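Local coordinates for protein beta-glucuronidase (Dictyoglomus thermophilum, PDB 6XXW) that probably hydrolyses beta-D-glucuronides, releasing glucuronic acid from the conjugated group, at residues R68-V71 with G72-Y76; V104-G108 with N109-K113; K579-A582 with H583-E587. All blocks are in the same frame, centred on the assembly; numbering follows the deposited sequence.

Contact 1 (R68-V71 with G72-Y76); sequences RDYV and GRVYY
Y70 reaches forward along its own chain to G72, R73 and V74, closing a tight local contact where the loop after helix 65-68 enters strand 73-81 of the family 2 sugar-binding domain, a beta-sandwich in this family. The ring gets there because its CG lies anti to the backbone N (chi1 -178°), which carries it forward alongside G72 and the first residues of the strand. Its hydroxyl donates to the carbonyl of R73, with Y70 OH 2.8 Å from R73 O; the donor is tilted 30° from the carbonyl plane, and the oxygen sits at the ring edge. The same hydroxyl is also hydrogen-bonded to the backbone N of E44, so this tyrosine links the start of strand 73-81 to E44, just after strand 32-43.

G72 forms part of the bend, its carbonyl carbon approaching the ring obliquely, 3.5 Å from Y70 CE2. At its backbone angles a CB would be jammed against V71 O, which calls for glycine. The CB of V71 points away from 72-76, though V71 CG1 is 3.4 Å from G72 N. N143 spans the bend, its ND2 bonded to Y70 O and its OD1 to G72 N. Beyond the glycine, V74 slides past the tyrosine in the opposite direction, bringing V74 CG1 obliquely to the ring, 3.5 Å from Y70 CE2.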
loop_
_atom_site.group_PDB
_atom_site.type_symbol
_atom_site.label_atom_id
_atom_site.label_comp_id
_atom_site.label_asym_id
_atom_site.label_seq_id
_atom_site.Cartn_x
_atom_site.Cartn_y
_atom_site.Cartn_z
ATOM N N ARG A 68 -2.541 24.631 -8.592
ATOM C CA ARG A 68 -2.550 23.986 -7.279
ATOM C C ARG A 68 -1.952 24.893 -6.199
ATOM O O ARG A 68 -2.510 25.045 -5.109
ATOM C CB ARG A 68 -1.780 22.662 -7.349
ATOM C CG ARG A 68 -1.982 21.773 -6.124
ATOM C CD ARG A 68 -0.907 20.688 -6.038
ATOM N NE ARG A 68 0.427 21.248 -5.807
ATOM C CZ ARG A 68 1.563 20.566 -5.942
ATOM N NH1 ARG A 68 1.526 19.291 -6.302
ATOM N NH2 ARG A 68 2.729 21.153 -5.704
ATOM N N ASP A 69 -0.814 25.511 -6.491
ATOM C CA ASP A 69 -0.077 26.300 -5.517
ATOM C C ASP A 69 -0.292 27.794 -5.710
ATOM O O ASP A 69 0.490 28.603 -5.195
ATOM C CB ASP A 69 1.410 25.964 -5.598
ATOM C CG ASP A 69 1.693 24.503 -5.277
ATOM O OD1 ASP A 69 0.871 23.873 -4.560
ATOM O OD2 ASP A 69 2.731 23.991 -5.744
ATOM N N TYR A 70 -1.349 28.169 -6.428
ATOM C CA TYR A 70 -1.591 29.570 -6.751
ATOM C C TYR A 70 -1.882 30.381 -5.496
ATOM O O TYR A 70 -2.529 29.898 -4.564
ATOM C CB TYR A 70 -2.763 29.669 -7.728
ATOM C CG TYR A 70 -3.093 31.067 -8.194
ATOM C CD1 TYR A 70 -2.359 31.666 -9.203
ATOM C CD2 TYR A 70 -4.155 31.780 -7.636
ATOM C CE1 TYR A 70 -2.660 32.945 -9.650
ATOM C CE2 TYR A 70 -4.459 33.077 -8.073
ATOM C CZ TYR A 70 -3.705 33.643 -9.086
ATOM O OH TYR A 70 -3.986 34.910 -9.548
ATOM N N VAL A 71 -1.388 31.622 -5.468
ATOM C CA VAL A 71 -1.690 32.573 -4.402
ATOM C C VAL A 71 -2.070 33.892 -5.057
ATOM O O VAL A 71 -1.274 34.469 -5.809
ATOM C CB VAL A 71 -0.513 32.786 -3.424
ATOM C CG1 VAL A 71 -0.874 33.867 -2.414
ATOM C CG2 VAL A 71 -0.164 31.496 -2.681
ATOM N N GLY A 72 -3.277 34.367 -4.770
ATOM C CA GLY A 72 -3.775 35.571 -5.403
ATOM C C GLY A 72 -5.255 35.485 -5.705
ATOM O O GLY A 72 -5.978 34.729 -5.055
ATOM N N ARG A 73 -5.707 36.234 -6.700
ATOM C CA ARG A 73 -7.125 36.353 -7.009
ATOM C C ARG A 73 -7.506 35.424 -8.151
ATOM O O ARG A 73 -6.776 35.297 -9.136
ATOM C CB ARG A 73 -7.472 37.801 -7.371
ATOM C CG ARG A 73 -7.383 38.731 -6.169
ATOM C CD ARG A 73 -7.714 40.179 -6.505
ATOM N NE ARG A 73 -7.313 41.072 -5.420
ATOM C CZ ARG A 73 -6.129 41.687 -5.350
ATOM N NH1 ARG A 73 -5.218 41.505 -6.297
ATOM N NH2 ARG A 73 -5.851 42.489 -4.327
ATOM N N VAL A 74 -8.655 34.766 -8.008
ATOM C CA VAL A 74 -9.227 33.978 -9.088
ATOM C C VAL A 74 -10.647 34.485 -9.304
ATOM O O VAL A 74 -11.221 35.165 -8.454
ATOM C CB VAL A 74 -9.202 32.461 -8.803
ATOM C CG1 VAL A 74 -7.767 32.019 -8.418
ATOM C CG2 VAL A 74 -10.200 32.098 -7.709
ATOM N N TYR A 75 -11.203 34.170 -10.470
ATOM C CA TYR A 75 -12.471 34.752 -10.903
ATOM C C TYR A 75 -13.354 33.649 -11.459
ATOM O O TYR A 75 -12.939 32.919 -12.361
ATOM C CB TYR A 75 -12.247 35.846 -11.958
ATOM C CG TYR A 75 -11.331 36.930 -11.455
ATOM C CD1 TYR A 75 -9.946 36.770 -11.486
ATOM C CD2 TYR A 75 -11.844 38.099 -10.911
ATOM C CE1 TYR A 75 -9.095 37.751 -10.993
ATOM C CE2 TYR A 75 -10.997 39.094 -10.426
ATOM C CZ TYR A 75 -9.629 38.908 -10.469
ATOM O OH TYR A 75 -8.791 39.890 -9.988
ATOM N N TYR A 76 -14.558 33.528 -10.909
ATOM C CA TYR A 76 -15.580 32.601 -11.377
ATOM C C TYR A 76 -16.645 33.378 -12.137
ATOM O O TYR A 76 -16.950 34.517 -11.786
ATOM C CB TYR A 76 -16.233 31.886 -10.200
ATOM C CG TYR A 76 -15.373 30.875 -9.475
ATOM C CD1 TYR A 76 -14.405 31.278 -8.565
ATOM C CD2 TYR A 76 -15.572 29.508 -9.671
ATOM C CE1 TYR A 76 -13.631 30.335 -7.868
ATOM C CE2 TYR A 76 -14.802 28.558 -8.987
ATOM C CZ TYR A 76 -13.841 28.980 -8.088
ATOM O OH TYR A 76 -13.098 28.040 -7.413
#

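Contact 2 (V104-G108 with N109-K113); sequences VYVNG and NLVTK
N109 faces V106 across a type I' turn, the two-residue reversal of a beta hairpin in which N107 and G108 occupy the corners. V106 O is gripped twice by N109: ND2 approaches in the carbonyl plane at 3.1 Å from V106 O, whereas the backbone N of N109 comes from above that plane, at 2.9 Å from the same oxygen. With CG beside its backbone N (chi1 -62°), N109 brings its amide back to V106 O. In return V106 N donates to N109 O at 2.8 Å, completing the hydrogen-bonded pair that closes the hairpin.

L110 pairs with Y105 in the next, non-hydrogen-bonded position. Its CD1 lies over one face of the tyrosine ring, 4.2 Å above the plane and offset toward the rim, while the Y105 hydroxyl is hydrogen-bonded to E103. V111 donates its N to V104 O at 2.8 Å, nearly straight, and divides its methyls between two valines: CG2 is 3.7 Å from V104 CG1, and CG1 is 3.8 Å from V106 CG2. T112 lies alongside V104, with its CG2 4.1 Å from V104 CG2.

V104 and V106 rest on strand 90-99 through L93, V111 and T112 meet strand 121-124 at A123, and backbone bonds from Y105 and N107 join the hairpin to strand 134-142.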
loop_
_atom_site.group_PDB
_atom_site.type_symbol
_atom_site.label_atom_id
_atom_site.label_comp_id
_atom_site.label_asym_id
_atom_site.label_seq_id
_atom_site.Cartn_x
_atom_site.Cartn_y
_atom_site.Cartn_z
ATOM N N VAL A 104 -18.504 39.934 -5.045
ATOM C CA VAL A 104 -19.557 39.368 -5.888
ATOM C C VAL A 104 -20.099 40.452 -6.812
ATOM O O VAL A 104 -20.540 41.511 -6.345
ATOM C CB VAL A 104 -20.697 38.762 -5.056
ATOM C CG1 VAL A 104 -21.751 38.169 -5.981
ATOM C CG2 VAL A 104 -20.175 37.700 -4.122
ATOM N N TYR A 105 -20.084 40.179 -8.117
ATOM C CA TYR A 105 -20.565 41.122 -9.120
ATOM C C TYR A 105 -21.752 40.536 -9.863
ATOM O O TYR A 105 -21.682 39.408 -10.359
ATOM C CB TYR A 105 -19.476 41.477 -10.131
ATOM C CG TYR A 105 -18.251 42.106 -9.523
ATOM C CD1 TYR A 105 -17.292 41.327 -8.880
ATOM C CD2 TYR A 105 -18.036 43.481 -9.611
ATOM C CE1 TYR A 105 -16.155 41.905 -8.323
ATOM C CE2 TYR A 105 -16.910 44.062 -9.054
ATOM C CZ TYR A 105 -15.973 43.272 -8.418
ATOM O OH TYR A 105 -14.850 43.832 -7.865
ATOM N N VAL A 106 -22.818 41.321 -9.982
ATOM C CA VAL A 106 -23.987 40.956 -10.780
ATOM C C VAL A 106 -24.037 41.921 -11.955
ATOM O O VAL A 106 -24.226 43.131 -11.764
ATOM C CB VAL A 106 -25.277 41.009 -9.951
ATOM C CG1 VAL A 106 -26.491 40.799 -10.840
ATOM C CG2 VAL A 106 -25.225 39.958 -8.826
ATOM N N ASN A 107 -23.850 41.393 -13.170
ATOM C CA ASN A 107 -23.770 42.214 -14.388
ATOM C C ASN A 107 -22.766 43.355 -14.230
ATOM O O ASN A 107 -23.013 44.495 -14.637
ATOM C CB ASN A 107 -25.150 42.741 -14.779
ATOM C CG ASN A 107 -26.119 41.619 -15.085
ATOM O OD1 ASN A 107 -25.770 40.684 -15.792
ATOM N ND2 ASN A 107 -27.317 41.689 -14.526
ATOM N N GLY A 108 -21.616 43.044 -13.630
ATOM C CA GLY A 108 -20.567 44.019 -13.419
ATOM C C GLY A 108 -20.717 44.887 -12.188
ATOM O O GLY A 108 -19.797 45.655 -11.880
ATOM N N ASN A 109 -21.838 44.796 -11.475
ATOM C CA ASN A 109 -22.095 45.606 -10.292
ATOM C C ASN A 109 -21.670 44.863 -9.031
ATOM O O ASN A 109 -22.134 43.748 -8.787
ATOM C CB ASN A 109 -23.576 45.941 -10.202
ATOM C CG ASN A 109 -24.059 46.756 -11.374
ATOM O OD1 ASN A 109 -23.904 47.973 -11.383
ATOM N ND2 ASN A 109 -24.641 46.089 -12.381
ATOM N N LEU A 110 -20.836 45.503 -8.207
ATOM C CA LEU A 110 -20.440 44.922 -6.924
ATOM C C LEU A 110 -21.625 44.934 -5.962
ATOM O O LEU A 110 -22.098 46.003 -5.566
ATOM C CB LEU A 110 -19.268 45.701 -6.340
ATOM C CG LEU A 110 -18.948 45.286 -4.906
ATOM C CD1 LEU A 110 -18.206 43.946 -4.918
ATOM C CD2 LEU A 110 -18.150 46.377 -4.196
ATOM N N VAL A 111 -22.110 43.756 -5.576
ATOM C CA VAL A 111 -23.252 43.674 -4.674
ATOM C C VAL A 111 -22.853 43.373 -3.230
ATOM O O VAL A 111 -23.618 43.702 -2.310
ATOM C CB VAL A 111 -24.289 42.641 -5.169
ATOM C CG1 VAL A 111 -24.800 43.028 -6.554
ATOM C CG2 VAL A 111 -23.715 41.218 -5.180
ATOM N N THR A 112 -21.685 42.777 -3.000
ATOM C CA THR A 112 -21.194 42.606 -1.641
ATOM C C THR A 112 -19.742 42.149 -1.681
ATOM O O THR A 112 -19.235 41.680 -2.706
ATOM C CB THR A 112 -22.033 41.604 -0.831
ATOM O OG1 THR A 112 -21.632 41.657 0.542
ATOM C CG2 THR A 112 -21.843 40.203 -1.346
ATOM N N LYS A 113 -19.089 42.323 -0.540
ATOM C CA LYS A 113 -17.728 41.890 -0.289
ATOM C C LYS A 113 -17.744 41.115 1.016
ATOM O O LYS A 113 -18.616 41.329 1.865
ATOM C CB LYS A 113 -16.768 43.083 -0.184
#

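Contact 3 (K579-A582 with H583-E587); sequences KMVA and HFLKE
M580 O takes two backbone donors in the first turn of helix 580-591, a C-terminal helix of the family 2 TIM-barrel domain. H583 N lies 3.0 Å from M580 O and approaches from above the carbonyl plane, while F584 N makes a weak bond to it at 3.5 Å. Regular i to i+4 bonding follows: L585 N is 2.9 Å from V581 O, and K586 N binds A582 O.

H583 has its CG beside the backbone N (chi1 -52°), which turns the imidazole back toward the start of the helix. M580 O lies at the ring edge, and H583 CD2 is 3.4 Å from K579 O. Beyond this turn NE2 is hydrogen-bonded to E525 of the third subunit, where M580 packs on H583 of that subunit and H583 on its M580. Replacing this imidazole by the methyl of an alanine is likely to leave E525 of the third subunit without its partner and to open a gap where M580 of that subunit packs.

A582 and L585 face I332 of helix 319-332. V581 and F584 touch helix 524-538 at Q527 and Q528, and V581 CG2 meets the F584 ring obliquely, 4.3 Å from F584 CD2. The same methyl, V581 CG2, lies 4.4 Å from L585 CG.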
loop_
_atom_site.group_PDB
_atom_site.type_symbol
_atom_site.label_atom_id
_atom_site.label_comp_id
_atom_site.label_asym_id
_atom_site.label_seq_id
_atom_site.Cartn_x
_atom_site.Cartn_y
_atom_site.Cartn_z
ATOM N N LYS A 579 -9.252 2.245 9.512
ATOM C CA LYS A 579 -7.990 1.636 9.896
ATOM C C LYS A 579 -8.218 0.721 11.097
ATOM O O LYS A 579 -9.317 0.649 11.646
ATOM C CB LYS A 579 -6.933 2.707 10.197
ATOM C CG LYS A 579 -6.620 3.586 8.992
ATOM C CD LYS A 579 -5.578 4.653 9.362
ATOM C CE LYS A 579 -5.590 5.799 8.351
ATOM N NZ LYS A 579 -4.727 6.948 8.781
ATOM N N MET A 580 -7.157 0.021 11.521
ATOM C CA MET A 580 -7.274 -0.907 12.643
ATOM C C MET A 580 -7.918 -0.253 13.866
ATOM O O MET A 580 -8.839 -0.814 14.471
ATOM C CB MET A 580 -5.896 -1.468 12.996
ATOM C CG MET A 580 -5.951 -2.670 13.910
ATOM S SD MET A 580 -4.282 -3.248 14.295
ATOM C CE MET A 580 -3.581 -3.188 12.663
ATOM N N VAL A 581 -7.458 0.948 14.237
ATOM C CA VAL A 581 -7.952 1.563 15.470
ATOM C C VAL A 581 -9.435 1.920 15.396
ATOM O O VAL A 581 -10.079 2.036 16.444
ATOM C CB VAL A 581 -7.121 2.814 15.830
ATOM C CG1 VAL A 581 -7.419 3.940 14.886
ATOM C CG2 VAL A 581 -7.386 3.240 17.285
ATOM N N ALA A 582 -10.003 2.091 14.193
ATOM C CA ALA A 582 -11.451 2.290 14.085
ATOM C C ALA A 582 -12.214 1.142 14.733
ATOM O O ALA A 582 -13.244 1.353 15.383
ATOM C CB ALA A 582 -11.868 2.429 12.621
ATOM N N HIS A 583 -11.724 -0.089 14.566
ATOM C CA HIS A 583 -12.406 -1.221 15.176
ATOM C C HIS A 583 -12.206 -1.262 16.686
ATOM O O HIS A 583 -13.126 -1.648 17.416
ATOM C CB HIS A 583 -11.938 -2.504 14.496
ATOM C CG HIS A 583 -12.059 -2.433 13.011
ATOM N ND1 HIS A 583 -13.265 -2.594 12.364
ATOM C CD2 HIS A 583 -11.151 -2.130 12.052
ATOM C CE1 HIS A 583 -13.083 -2.447 11.063
ATOM N NE2 HIS A 583 -11.811 -2.158 10.847
ATOM N N PHE A 584 -11.032 -0.858 17.181
ATOM C CA PHE A 584 -10.861 -0.720 18.627
ATOM C C PHE A 584 -11.864 0.280 19.198
ATOM O O PHE A 584 -12.514 0.017 20.217
ATOM C CB PHE A 584 -9.429 -0.285 18.965
ATOM C CG PHE A 584 -9.270 0.180 20.394
ATOM C CD1 PHE A 584 -9.110 -0.735 21.421
ATOM C CD2 PHE A 584 -9.334 1.530 20.714
ATOM C CE1 PHE A 584 -8.984 -0.304 22.749
ATOM C CE2 PHE A 584 -9.229 1.962 22.030
ATOM C CZ PHE A 584 -9.052 1.042 23.048
ATOM N N LEU A 585 -12.015 1.431 18.545
ATOM C CA LEU A 585 -12.939 2.449 19.055
ATOM C C LEU A 585 -14.389 1.976 18.983
ATOM O O LEU A 585 -15.178 2.231 19.903
ATOM C CB LEU A 585 -12.752 3.759 18.288
ATOM C CG LEU A 585 -11.436 4.508 18.565
ATOM C CD1 LEU A 585 -11.273 5.702 17.628
ATOM C CD2 LEU A 585 -11.305 4.927 20.033
ATOM N N LYS A 586 -14.760 1.274 17.908
ATOM C CA LYS A 586 -16.116 0.738 17.834
ATOM C C LYS A 586 -16.415 -0.166 19.020
ATOM O O LYS A 586 -17.504 -0.101 19.602
ATOM C CB LYS A 586 -16.321 -0.031 16.525
ATOM C CG LYS A 586 -17.758 -0.540 16.295
ATOM C CD LYS A 586 -17.882 -1.203 14.926
ATOM C CE LYS A 586 -19.161 -2.025 14.790
ATOM N NZ LYS A 586 -20.399 -1.202 14.833
ATOM N N GLU A 587 -15.458 -1.022 19.389
ATOM C CA GLU A 587 -15.693 -1.955 20.482
ATOM C C GLU A 587 -15.734 -1.233 21.825
ATOM O O GLU A 587 -16.620 -1.500 22.646
ATOM C CB GLU A 587 -14.628 -3.050 20.484
ATOM C CG GLU A 587 -15.074 -4.303 21.231
ATOM C CD GLU A 587 -13.940 -4.982 21.974
ATOM O OE1 GLU A 587 -14.202 -5.602 23.028
ATOM O OE2 GLU A 587 -12.785 -4.899 21.501
#

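How the contacts relate
Contacts 1 and 2 belong to one sheet of the sugar-binding domain. Strand 134-142 pairs with both strand 73-81 and strand 101-106, so it lies between them; the contact centres are about 19 Å apart and their nearest atoms about 6 Å apart, without touching. Contact 3 stands in the TIM-barrel domain, its centre about 39 Å from that of contact 1 and about 49 Å from that of contact 2, which lies across the chain's centre from it. Contacts 1 and 3 both border other subunits: R68 meets the second, whereas the helix of contact 3 meets the third. At contact 2, the side chain of Y105 is about 4 Å from a bound Tris molecule, probably from the crystallisation liquor.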